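Local structure of alpha-1,3-glucanase (Bacillus circulans, 5ZRU) at residues A[331-336]-A[356-361]; A[361-366]-A[392-397]; A[409-414]-A[433-438]. The protein probably hydrolyses alpha-1,3-linked glucan as a glycoside hydrolase of family 87, this chain being its calcium- and zinc-binding catalytic unit. One frame throughout, in Å; residues are numbered along the deposited sequence.

How the contacts relate
The three contacts belong to the right-handed parallel beta-helix of the catalytic unit and follow one another along the chain. Contact 1 is mostly buried yet lies farthest from the centre of the chain; it joins a loop to a turn following strand 354-357, largely through carbonyls, methyls and bridging waters. Contacts 2 and 3 pair parallel strands of successive coils on two different faces: contact 2 is partly buried and rich in Ser, Thr and Asn, whereas contact 3 is buried, apolar on one side and beside a calcium ion on the other. Contacts 1 and 2 share Ser-361. The Phe-396 ring of contact 2 packs against Phe-356 of contact 1 and against Phe-412 and Ile-410 of contact 3.

Contact 1. Residues A[331-336]-A[356-361]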
ATOM      1  N   THR A 331      -1.471 -22.843  19.876  1.00 17.80           N
ATOM      2  CA  THR A 331      -0.479 -22.683  20.934  1.00 20.42           C
ATOM      3  C   THR A 331       0.350 -23.958  20.989  1.00 20.93           C
ATOM      4  O   THR A 331      -0.202 -25.039  21.283  1.00 23.88           O
ATOM      5  CB  THR A 331      -1.122 -22.396  22.289  1.00 25.94           C
ATOM      6  OG1 THR A 331      -1.936 -21.222  22.190  1.00 25.53           O
ATOM      7  CG2 THR A 331      -0.044 -22.168  23.342  1.00 24.15           C
ATOM      8  N   PRO A 332       1.656 -23.904  20.690  1.00 20.63           N
ATOM      9  CA  PRO A 332       2.356 -22.690  20.242  1.00 21.66           C
ATOM     10  C   PRO A 332       1.962 -22.310  18.816  1.00 19.58           C
ATOM     11  O   PRO A 332       1.446 -23.159  18.089  1.00 18.34           O
ATOM     12  CB  PRO A 332       3.831 -23.081  20.322  1.00 21.70           C
ATOM     13  CG  PRO A 332       3.829 -24.560  20.143  1.00 25.41           C
ATOM     14  CD  PRO A 332       2.562 -25.062  20.786  1.00 23.78           C
ATOM     15  N   ALA A 333       2.179 -21.051  18.442  1.00 20.60           N
ATOM     16  CA  ALA A 333       1.709 -20.559  17.154  1.00 17.65           C
ATOM     17  C   ALA A 333       2.417 -21.267  16.008  1.00 18.45           C
ATOM     18  O   ALA A 333       3.604 -21.595  16.093  1.00 20.56           O
ATOM     19  CB  ALA A 333       1.931 -19.048  17.055  1.00 17.78           C
ATOM     20  N   ILE A 334       1.674 -21.525  14.932  1.00 16.97           N
ATOM     21  CA  ILE A 334       2.294 -22.022  13.707  1.00 15.24           C
ATOM     22  C   ILE A 334       2.636 -20.810  12.856  1.00 14.58           C
ATOM     23  O   ILE A 334       2.188 -19.696  13.154  1.00 14.27           O
ATOM     24  CB  ILE A 334       1.387 -23.017  12.960  1.00 15.71           C
ATOM     25  CG1 ILE A 334       0.033 -22.396  12.632  1.00 15.24           C
ATOM     26  CG2 ILE A 334       1.218 -24.301  13.782  1.00 20.09           C
ATOM     27  CD1 ILE A 334      -0.836 -23.294  11.760  1.00 14.31           C
ATOM     28  N   ILE A 335       3.455 -20.995  11.820  1.00 13.34           N
ATOM     29  CA  ILE A 335       3.907 -19.868  11.011  1.00 11.66           C
ATOM     30  C   ILE A 335       3.770 -20.193   9.536  1.00 13.39           C
ATOM     31  O   ILE A 335       3.825 -21.357   9.118  1.00 14.01           O
ATOM     32  CB  ILE A 335       5.368 -19.457  11.302  1.00 10.90           C
ATOM     33  CG1 ILE A 335       6.355 -20.490  10.744  1.00 13.65           C
ATOM     34  CG2 ILE A 335       5.584 -19.221  12.803  1.00 15.31           C
ATOM     35  CD1 ILE A 335       7.806 -20.005  10.722  1.00 12.95           C
ATOM     36  N   ALA A 336       3.610 -19.135   8.748  1.00 12.30           N
ATOM     37  CA  ALA A 336       3.866 -19.202   7.322  1.00 11.99           C
ATOM     38  C   ALA A 336       5.367 -19.127   7.077  1.00 13.98           C
ATOM     39  O   ALA A 336       6.074 -18.319   7.689  1.00 10.77           O
ATOM     40  CB  ALA A 336       3.163 -18.057   6.594  1.00 11.33           C
ATOM     41  N   PHE A 356       3.825  -9.092   7.721  1.00  8.38           N
ATOM     42  CA  PHE A 356       4.343 -10.422   8.057  1.00  8.21           C
ATOM     43  C   PHE A 356       4.529 -10.481   9.571  1.00 10.23           C
ATOM     44  O   PHE A 356       5.534  -9.997  10.094  1.00 10.58           O
ATOM     45  CB  PHE A 356       5.674 -10.670   7.352  1.00  9.22           C
ATOM     46  CG  PHE A 356       5.563 -10.905   5.862  1.00  9.75           C
ATOM     47  CD1 PHE A 356       4.352 -11.258   5.280  1.00  8.33           C
ATOM     48  CD2 PHE A 356       6.689 -10.784   5.045  1.00  9.78           C
ATOM     49  CE1 PHE A 356       4.263 -11.487   3.894  1.00  7.65           C
ATOM     50  CE2 PHE A 356       6.609 -11.021   3.669  1.00 10.26           C
ATOM     51  CZ  PHE A 356       5.389 -11.378   3.096  1.00  8.95           C
ATOM     52  N   ALA A 357       3.579 -11.082  10.285  1.00 10.30           N
ATOM     53  CA  ALA A 357       3.580 -11.044  11.747  1.00  9.75           C
ATOM     54  C   ALA A 357       3.690 -12.456  12.318  1.00  9.91           C
ATOM     55  O   ALA A 357       3.709 -13.449  11.587  1.00 10.05           O
ATOM     56  CB  ALA A 357       2.321 -10.345  12.270  1.00  9.98           C
ATOM     57  N   GLN A 358       3.779 -12.540  13.648  1.00 10.54           N
ATOM     58  CA  GLN A 358       3.650 -13.828  14.347  1.00  9.54           C
ATOM     59  C   GLN A 358       4.640 -14.871  13.832  1.00 11.60           C
ATOM     60  O   GLN A 358       4.294 -16.044  13.652  1.00 12.39           O
ATOM     61  CB  GLN A 358       2.217 -14.359  14.233  1.00 10.66           C
ATOM     62  CG  GLN A 358       1.239 -13.664  15.158  1.00 10.75           C
ATOM     63  CD  GLN A 358       1.570 -13.953  16.602  1.00 12.69           C
ATOM     64  OE1 GLN A 358       2.281 -13.185  17.255  1.00 13.29           O
ATOM     65  NE2 GLN A 358       1.069 -15.075  17.108  1.00 13.90           N
ATOM     66  N   GLY A 359       5.874 -14.444  13.579  1.00  9.71           N
ATOM     67  CA  GLY A 359       6.918 -15.360  13.184  1.00 12.89           C
ATOM     68  C   GLY A 359       6.938 -15.751  11.724  1.00 10.95           C
ATOM     69  O   GLY A 359       7.708 -16.643  11.355  1.00 11.19           O
ATOM     70  N   THR A 360       6.094 -15.144  10.895  1.00 11.26           N
ATOM     71  CA  THR A 360       6.208 -15.304   9.450  1.00 10.63           C
ATOM     72  C   THR A 360       7.661 -15.126   9.035  1.00  8.76           C
ATOM     73  O   THR A 360       8.304 -14.137   9.406  1.00 10.36           O
ATOM     74  CB  THR A 360       5.334 -14.264   8.742  1.00  7.51           C
ATOM     75  OG1 THR A 360       3.963 -14.432   9.131  1.00 10.64           O
ATOM     76  CG2 THR A 360       5.473 -14.403   7.234  1.00  8.81           C
ATOM     77  N   SER A 361       8.179 -16.085   8.266  1.00 10.57           N
ATOM     78  CA  SER A 361       9.604 -16.155   7.963  1.00 10.66           C
ATOM     79  C   SER A 361       9.828 -16.526   6.503  1.00 11.42           C
ATOM     80  O   SER A 361       8.960 -17.102   5.838  1.00 12.16           O
ATOM     81  CB  SER A 361      10.324 -17.180   8.860  1.00 10.20           C
ATOM     82  OG  SER A 361      10.281 -16.779  10.219  1.00 12.15           O
TER
HETATM   83  O   HOH W   1       2.235 -17.155  12.446  1.00 10.59           O
HETATM   84  O   HOH W   2       2.736 -16.684   9.762  1.00 10.45           O
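Ile-335 and Ala-336 meet Gln-358 to Ser-361, the turn and the residue after it, in the tight part of this contact. Ile-335 lays both branches against backbone carbonyls: CD1 comes within 3.4 Å of Gly-359 O, and CG2 within 3.5 Å of Gln-358 O. With chi1 at 72°, CG1 sits between the backbone N and the carbonyl carbon. Next door, Ser-361 N donates a nearly straight hydrogen bond of 3.1 Å to Ala-336 O, a carbonyl that Thr-360 CA touches as well. A water fills in beside this part, accepting from Ala-336 N and donating to Thr-360 OG1. The turn, type I' from Ala-357 to Thr-360, is braced by Ala-357 O, which accepts from both Thr-360 N and Thr-360 OG1. Ser-361 OG donates to Gly-359 O at 2.8 Å, from above the carbonyl plane. The loose side is Ala-333 and Ile-334: a second water joins Ile-334 O to Gln-358 O, and Ala-333 CB only approaches Gln-358 NE2 at 4.1 Å. The Gln-358 amide is held by Ser-383 OG, Asp-327 O and Val-385 O. A loop of one beta-helix coil, between strands 323-325 and 340-342, here packs on the turn following strand 354-357 of the next, beside strands 323-325 and 304-305.

Contact 2. Residues A[361-366]-A[392-397]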
ATOM      1  N   SER A 361       8.179 -16.085   8.266  1.00 10.57           N
ATOM      2  CA  SER A 361       9.604 -16.155   7.963  1.00 10.66           C
ATOM      3  C   SER A 361       9.828 -16.526   6.503  1.00 11.42           C
ATOM      4  O   SER A 361       8.960 -17.102   5.838  1.00 12.16           O
ATOM      5  CB  SER A 361      10.324 -17.180   8.860  1.00 10.20           C
ATOM      6  OG  SER A 361      10.281 -16.779  10.219  1.00 12.15           O
ATOM      7  N   ASN A 362      11.020 -16.166   6.012  1.00  8.61           N
ATOM      8  CA  ASN A 362      11.477 -16.551   4.680  1.00 10.39           C
ATOM      9  C   ASN A 362      10.457 -16.199   3.610  1.00 11.97           C
ATOM     10  O   ASN A 362      10.345 -16.889   2.597  1.00 11.35           O
ATOM     11  CB  ASN A 362      11.808 -18.043   4.634  1.00 12.53           C
ATOM     12  CG  ASN A 362      12.941 -18.394   5.552  1.00 15.35           C
ATOM     13  OD1 ASN A 362      14.037 -17.857   5.417  1.00 13.22           O
ATOM     14  ND2 ASN A 362      12.683 -19.277   6.511  1.00 16.98           N
ATOM     15  N   SER A 363       9.721 -15.114   3.823  1.00  9.63           N
ATOM     16  CA  SER A 363       8.597 -14.750   2.978  1.00 10.00           C
ATOM     17  C   SER A 363       8.888 -13.428   2.279  1.00 10.75           C
ATOM     18  O   SER A 363       9.774 -12.670   2.684  1.00 10.20           O
ATOM     19  CB  SER A 363       7.308 -14.665   3.806  1.00 10.92           C
ATOM     20  OG  SER A 363       6.982 -15.932   4.361  1.00 10.01           O
ATOM     21  N   THR A 364       8.130 -13.161   1.215  1.00  7.99           N
ATOM     22  CA  THR A 364       8.509 -12.126   0.263  1.00  9.18           C
ATOM     23  C   THR A 364       7.281 -11.383  -0.254  1.00 10.27           C
ATOM     24  O   THR A 364       6.244 -11.998  -0.522  1.00  9.45           O
ATOM     25  CB  THR A 364       9.276 -12.744  -0.924  1.00 11.65           C
ATOM     26  OG1 THR A 364      10.434 -13.452  -0.445  1.00 12.77           O
ATOM     27  CG2 THR A 364       9.711 -11.663  -1.916  1.00 10.45           C
ATOM     28  N   VAL A 365       7.403 -10.065  -0.406  1.00  8.65           N
ATOM     29  CA  VAL A 365       6.516  -9.288  -1.272  1.00  9.23           C
ATOM     30  C   VAL A 365       7.380  -8.717  -2.388  1.00  9.48           C
ATOM     31  O   VAL A 365       8.390  -8.054  -2.114  1.00 11.18           O
ATOM     32  CB  VAL A 365       5.790  -8.154  -0.527  1.00  8.44           C
ATOM     33  CG1 VAL A 365       4.890  -7.393  -1.497  1.00  8.84           C
ATOM     34  CG2 VAL A 365       4.984  -8.689   0.655  1.00  8.27           C
ATOM     35  N   ARG A 366       7.009  -8.988  -3.641  1.00  8.51           N
ATOM     36  CA  ARG A 366       7.841  -8.509  -4.734  1.00  7.61           C
ATOM     37  C   ARG A 366       7.006  -8.130  -5.950  1.00  7.87           C
ATOM     38  O   ARG A 366       5.888  -8.611  -6.151  1.00  9.91           O
ATOM     39  CB  ARG A 366       8.912  -9.535  -5.129  1.00 11.18           C
ATOM     40  CG  ARG A 366       8.381 -10.828  -5.694  1.00  9.99           C
ATOM     41  CD  ARG A 366       9.527 -11.833  -5.925  1.00 13.66           C
ATOM     42  NE  ARG A 366       9.024 -13.050  -6.553  1.00 14.08           N
ATOM     43  CZ  ARG A 366       9.639 -14.227  -6.527  1.00 24.42           C
ATOM     44  NH1 ARG A 366      10.798 -14.366  -5.888  1.00 22.59           N
ATOM     45  NH2 ARG A 366       9.085 -15.274  -7.128  1.00 20.32           N
ATOM     46  N   VAL A 392      12.019 -14.218  10.706  1.00  9.60           N
ATOM     47  CA  VAL A 392      13.352 -14.037  10.136  1.00  9.35           C
ATOM     48  C   VAL A 392      13.315 -14.095   8.610  1.00 10.20           C
ATOM     49  O   VAL A 392      12.429 -14.706   8.010  1.00  9.05           O
ATOM     50  CB  VAL A 392      14.363 -15.088  10.656  1.00 11.96           C
ATOM     51  CG1 VAL A 392      14.532 -14.983  12.170  1.00 12.04           C
ATOM     52  CG2 VAL A 392      13.943 -16.501  10.240  1.00 11.81           C
ATOM     53  N   ASN A 393      14.300 -13.431   7.993  1.00  8.98           N
ATOM     54  CA  ASN A 393      14.620 -13.575   6.568  1.00  9.46           C
ATOM     55  C   ASN A 393      13.445 -13.233   5.651  1.00 11.44           C
ATOM     56  O   ASN A 393      13.202 -13.916   4.657  1.00  9.92           O
ATOM     57  CB  ASN A 393      15.125 -14.991   6.265  1.00 10.00           C
ATOM     58  CG  ASN A 393      16.241 -15.419   7.188  1.00 17.60           C
ATOM     59  OD1 ASN A 393      16.979 -14.581   7.712  1.00 13.66           O
ATOM     60  ND2 ASN A 393      16.373 -16.736   7.399  1.00 15.35           N
ATOM     61  N   ASN A 394      12.720 -12.160   5.953  1.00 11.38           N
ATOM     62  CA  ASN A 394      11.672 -11.713   5.045  1.00 11.61           C
ATOM     63  C   ASN A 394      12.223 -10.673   4.070  1.00 10.99           C
ATOM     64  O   ASN A 394      13.196  -9.975   4.362  1.00  9.69           O
ATOM     65  CB  ASN A 394      10.482 -11.150   5.825  1.00 10.15           C
ATOM     66  CG  ASN A 394       9.788 -12.219   6.656  1.00 10.39           C
ATOM     67  OD1 ASN A 394       9.556 -13.329   6.178  1.00 10.13           O
ATOM     68  ND2 ASN A 394       9.471 -11.896   7.904  1.00 10.12           N
ATOM     69  N   THR A 395      11.605 -10.590   2.892  1.00  9.36           N
ATOM     70  CA  THR A 395      12.118  -9.782   1.790  1.00  9.99           C
ATOM     71  C   THR A 395      11.005  -8.952   1.164  1.00 11.28           C
ATOM     72  O   THR A 395       9.968  -9.501   0.784  1.00  9.58           O
ATOM     73  CB  THR A 395      12.728 -10.662   0.700  1.00 10.71           C
ATOM     74  OG1 THR A 395      13.783 -11.454   1.257  1.00 11.10           O
ATOM     75  CG2 THR A 395      13.246  -9.798  -0.456  1.00 12.39           C
ATOM     76  N   PHE A 396      11.248  -7.650   1.010  1.00 10.01           N
ATOM     77  CA  PHE A 396      10.354  -6.719   0.316  1.00 10.03           C
ATOM     78  C   PHE A 396      11.155  -6.116  -0.834  1.00 10.37           C
ATOM     79  O   PHE A 396      11.910  -5.162  -0.620  1.00  9.79           O
ATOM     80  CB  PHE A 396       9.856  -5.597   1.244  1.00  7.98           C
ATOM     81  CG  PHE A 396       8.995  -6.060   2.401  1.00 10.04           C
ATOM     82  CD1 PHE A 396       8.079  -7.094   2.253  1.00  9.49           C
ATOM     83  CD2 PHE A 396       9.095  -5.432   3.638  1.00 11.05           C
ATOM     84  CE1 PHE A 396       7.289  -7.503   3.334  1.00 10.95           C
ATOM     85  CE2 PHE A 396       8.306  -5.831   4.716  1.00  8.26           C
ATOM     86  CZ  PHE A 396       7.408  -6.866   4.570  1.00  9.69           C
ATOM     87  N   SER A 397      11.003  -6.640  -2.053  1.00  8.31           N
ATOM     88  CA  SER A 397      11.882  -6.194  -3.127  1.00 10.31           C
ATOM     89  C   SER A 397      11.116  -5.940  -4.416  1.00  8.97           C
ATOM     90  O   SER A 397      10.104  -6.580  -4.693  1.00  8.34           O
ATOM     91  CB  SER A 397      13.014  -7.211  -3.380  1.00 11.85           C
ATOM     92  OG  SER A 397      13.902  -7.216  -2.265  1.00 14.10           O
TER
HETATM   93  O   HOH W   3      12.562 -13.819   1.947  1.00 14.74           O
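Val-392 and Ser-361 open a ladder of hydrogen bonds between two chains in parallel register. Val-392 N donates to Ser-361 OG at 3.1 Å, a hydroxyl that itself donates to Gly-359 O and so relays the bond, and Val-392 O accepts from Asn-362 N. Farther on, ordinary parallel bonds take over: Thr-395 N to Ser-363 O, Val-365 N to Thr-395 O, Ser-397 N to Val-365 O. In the middle a side chain replaces the backbone: Asn-394, its CG anti to the carbonyl carbon and beside the backbone N (chi1 -65°), accepts Ser-363 N on OD1 at 3.0 Å in the carbonyl plane, while its ND2 bonds Thr-360 O. The amides are also linked from coil to coil by hydrogen bonds. Asn-362 OD1 lies in the amide plane of Asn-393, whose ND2 donates to it at 3.3 Å, tilted 25° from the carbonyl plane of Asn-362. Asn-362 ND2 continues to Asn-337 OD1, resembling the asparagine ladders of parallel beta-helices. A water donates to Ser-363 O and Asn-393 O and accepts from Thr-395 OG1. On the inward face Val-365 CG2 meets Phe-396 CE1 obliquely at 3.7 Å. Strands 340-342 and 419-421 flank the pair, and Val-365 and Phe-396 pack on strands 354-357 and 378-381.

Contact 3. Residues A[409-414]-A[433-438]; sequences GIAFFG and AIRMNT
Arg-435 and Phe-413 make the distinctive flat-group contact of this pair. Phe-413 CE1 lies over one face of the guanidinium, the two planes standing 86° apart. Phe-413 CZ lies 3.6 Å from Arg-435 NH2, and NE lies in the plane of the ring at its edge. Arg-435 CG sits between its backbone N and carbonyl carbon (chi1 79°), 3.7 Å from Ala-411 CB, and the chain runs extended from there to NE. NH2 forms a salt bridge with Asp-376, and the side chain comes about 5 Å from a bound calcium ion, for which Asp-352 and Asp-375 are ligands. Asn-437 OD1 approaches the same ring obliquely, 3.2 Å from Phe-413 CD1, and accepts from Val-439 N.

Backbone bonds join the two chains in parallel. The first, Ile-410 N to Ala-433 O, lies at the corner where both turn onto this face; Arg-435 N to Ile-410 O follows, then a longer one of 3.3 Å from Phe-412 N to Arg-435 O. Beyond it the chains part; Phe-412 O and Asn-437 N, 3.7 Å apart, are buried without a polar partner.

On the other face apolar contact is looser: Ile-410 CB lies 4.5 Å from Ile-434 CG1, and Met-436, bent at its end (chi3 66°), brings CE to 4.3 Å from Phe-412 CB. The pair continues the sheet of strand 378-381 on one side and strand 475-478 on the other, while Ile-434, Phe-412 and Met-436 pack on strand 451-459 across the interior of the beta-helix.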
ATOM      1  N   GLY A 409       6.550   3.554   4.169  1.00  9.40           N
ATOM      2  CA  GLY A 409       6.395   2.635   3.052  1.00  9.37           C
ATOM      3  C   GLY A 409       6.849   1.221   3.380  1.00  8.91           C
ATOM      4  O   GLY A 409       6.178   0.244   3.031  1.00  8.20           O
ATOM      5  N   ILE A 410       7.995   1.092   4.052  1.00  6.31           N
ATOM      6  CA  ILE A 410       8.547  -0.197   4.456  1.00  7.76           C
ATOM      7  C   ILE A 410       8.991  -0.086   5.903  1.00  8.21           C
ATOM      8  O   ILE A 410       9.616   0.909   6.281  1.00  8.59           O
ATOM      9  CB  ILE A 410       9.740  -0.617   3.570  1.00  9.15           C
ATOM     10  CG1 ILE A 410       9.290  -0.803   2.119  1.00  8.63           C
ATOM     11  CG2 ILE A 410      10.421  -1.874   4.135  1.00  8.69           C
ATOM     12  CD1 ILE A 410      10.414  -1.216   1.180  1.00 10.34           C
ATOM     13  N   ALA A 411       8.685  -1.105   6.711  1.00  6.75           N
ATOM     14  CA  ALA A 411       9.059  -1.074   8.122  1.00  8.12           C
ATOM     15  C   ALA A 411       9.489  -2.451   8.616  1.00 11.27           C
ATOM     16  O   ALA A 411       8.860  -3.462   8.285  1.00  9.67           O
ATOM     17  CB  ALA A 411       7.898  -0.574   8.991  1.00 10.49           C
ATOM     18  N   PHE A 412      10.543  -2.480   9.443  1.00  8.77           N
ATOM     19  CA  PHE A 412      10.934  -3.682  10.168  1.00  9.04           C
ATOM     20  C   PHE A 412      10.926  -3.351  11.655  1.00  8.58           C
ATOM     21  O   PHE A 412      11.471  -2.321  12.066  1.00  8.50           O
ATOM     22  CB  PHE A 412      12.327  -4.208   9.764  1.00  8.35           C
ATOM     23  CG  PHE A 412      12.449  -4.637   8.317  1.00  8.07           C
ATOM     24  CD1 PHE A 412      11.467  -5.410   7.710  1.00  9.43           C
ATOM     25  CD2 PHE A 412      13.562  -4.262   7.571  1.00 10.51           C
ATOM     26  CE1 PHE A 412      11.586  -5.809   6.384  1.00  6.96           C
ATOM     27  CE2 PHE A 412      13.699  -4.650   6.234  1.00 12.04           C
ATOM     28  CZ  PHE A 412      12.707  -5.428   5.637  1.00  9.38           C
ATOM     29  N   PHE A 413      10.318  -4.224  12.455  1.00  9.18           N
ATOM     30  CA  PHE A 413      10.187  -3.983  13.887  1.00 10.43           C
ATOM     31  C   PHE A 413      10.921  -4.991  14.762  1.00  9.09           C
ATOM     32  O   PHE A 413      10.931  -4.829  15.990  1.00  8.31           O
ATOM     33  CB  PHE A 413       8.700  -3.941  14.255  1.00  7.24           C
ATOM     34  CG  PHE A 413       7.953  -2.867  13.516  1.00 10.12           C
ATOM     35  CD1 PHE A 413       8.326  -1.542  13.660  1.00 11.23           C
ATOM     36  CD2 PHE A 413       6.916  -3.176  12.649  1.00 11.65           C
ATOM     37  CE1 PHE A 413       7.672  -0.532  12.964  1.00 12.55           C
ATOM     38  CE2 PHE A 413       6.248  -2.167  11.958  1.00 10.10           C
ATOM     39  CZ  PHE A 413       6.628  -0.848  12.118  1.00 11.95           C
ATOM     40  N   GLY A 414      11.547  -6.006  14.181  1.00  8.78           N
ATOM     41  CA  GLY A 414      12.291  -6.959  14.978  1.00  9.48           C
ATOM     42  C   GLY A 414      12.696  -8.153  14.138  1.00  9.39           C
ATOM     43  O   GLY A 414      12.484  -8.178  12.923  1.00 10.95           O
ATOM     44  N   ALA A 433       9.737   6.923   4.065  1.00  9.47           N
ATOM     45  CA  ALA A 433       9.841   5.835   3.100  1.00  9.11           C
ATOM     46  C   ALA A 433      10.180   4.531   3.801  1.00  8.28           C
ATOM     47  O   ALA A 433       9.621   3.478   3.476  1.00  6.82           O
ATOM     48  CB  ALA A 433      10.895   6.140   2.037  1.00  7.27           C
ATOM     49  N   ILE A 434      11.081   4.594   4.781  1.00  8.39           N
ATOM     50  CA  ILE A 434      11.574   3.438   5.516  1.00  8.59           C
ATOM     51  C   ILE A 434      11.609   3.802   6.993  1.00  9.20           C
ATOM     52  O   ILE A 434      12.113   4.871   7.353  1.00  9.14           O
ATOM     53  CB  ILE A 434      12.989   3.031   5.060  1.00 10.52           C
ATOM     54  CG1 ILE A 434      12.980   2.459   3.646  1.00  9.00           C
ATOM     55  CG2 ILE A 434      13.605   2.028   6.039  1.00  7.72           C
ATOM     56  CD1 ILE A 434      14.369   2.377   3.053  1.00  9.69           C
ATOM     57  N   ARG A 435      11.101   2.911   7.851  1.00  8.48           N
ATOM     58  CA  ARG A 435      11.255   3.123   9.281  1.00  9.11           C
ATOM     59  C   ARG A 435      11.586   1.808   9.973  1.00 11.17           C
ATOM     60  O   ARG A 435      11.232   0.718   9.508  1.00  8.09           O
ATOM     61  CB  ARG A 435      10.010   3.773   9.919  1.00 10.70           C
ATOM     62  CG  ARG A 435       8.840   2.832  10.205  1.00 10.36           C
ATOM     63  CD  ARG A 435       7.721   3.590  10.916  1.00  9.78           C
ATOM     64  NE  ARG A 435       6.539   2.751  11.111  1.00  9.58           N
ATOM     65  CZ  ARG A 435       5.636   2.953  12.065  1.00 10.67           C
ATOM     66  NH1 ARG A 435       5.779   3.965  12.916  1.00 14.11           N
ATOM     67  NH2 ARG A 435       4.592   2.139  12.175  1.00 10.02           N
ATOM     68  N   MET A 436      12.309   1.925  11.080  1.00  8.43           N
ATOM     69  CA  MET A 436      12.480   0.825  12.018  1.00  8.42           C
ATOM     70  C   MET A 436      12.245   1.393  13.406  1.00 12.04           C
ATOM     71  O   MET A 436      12.664   2.518  13.685  1.00 11.09           O
ATOM     72  CB  MET A 436      13.877   0.212  11.923  1.00  7.74           C
ATOM     73  CG  MET A 436      14.247  -0.295  10.528  1.00  9.49           C
ATOM     74  SD  MET A 436      15.928  -0.967  10.469  1.00 10.78           S
ATOM     75  CE  MET A 436      15.789  -2.405  11.523  1.00  9.21           C
ATOM     76  N   ASN A 437      11.560   0.643  14.263  1.00  9.76           N
ATOM     77  CA  ASN A 437      11.516   1.032  15.668  1.00 12.99           C
ATOM     78  C   ASN A 437      11.416  -0.224  16.520  1.00 10.59           C
ATOM     79  O   ASN A 437      11.240  -1.332  16.010  1.00 10.53           O
ATOM     80  CB  ASN A 437      10.381   2.040  15.963  1.00 10.81           C
ATOM     81  CG  ASN A 437       8.971   1.453  15.853  1.00 12.50           C
ATOM     82  OD1 ASN A 437       8.704   0.318  16.231  1.00 13.06           O
ATOM     83  ND2 ASN A 437       8.041   2.274  15.355  1.00 14.12           N
ATOM     84  N   THR A 438      11.550  -0.035  17.836  1.00 10.13           N
ATOM     85  CA  THR A 438      11.360  -1.113  18.798  1.00 12.53           C
ATOM     86  C   THR A 438      10.174  -0.816  19.716  1.00 17.25           C
ATOM     87  O   THR A 438      10.153  -1.238  20.875  1.00 15.91           O
ATOM     88  CB  THR A 438      12.639  -1.359  19.606  1.00 11.40           C
ATOM     89  OG1 THR A 438      13.082  -0.136  20.220  1.00 13.80           O
ATOM     90  CG2 THR A 438      13.757  -1.871  18.691  1.00 13.11           C
TER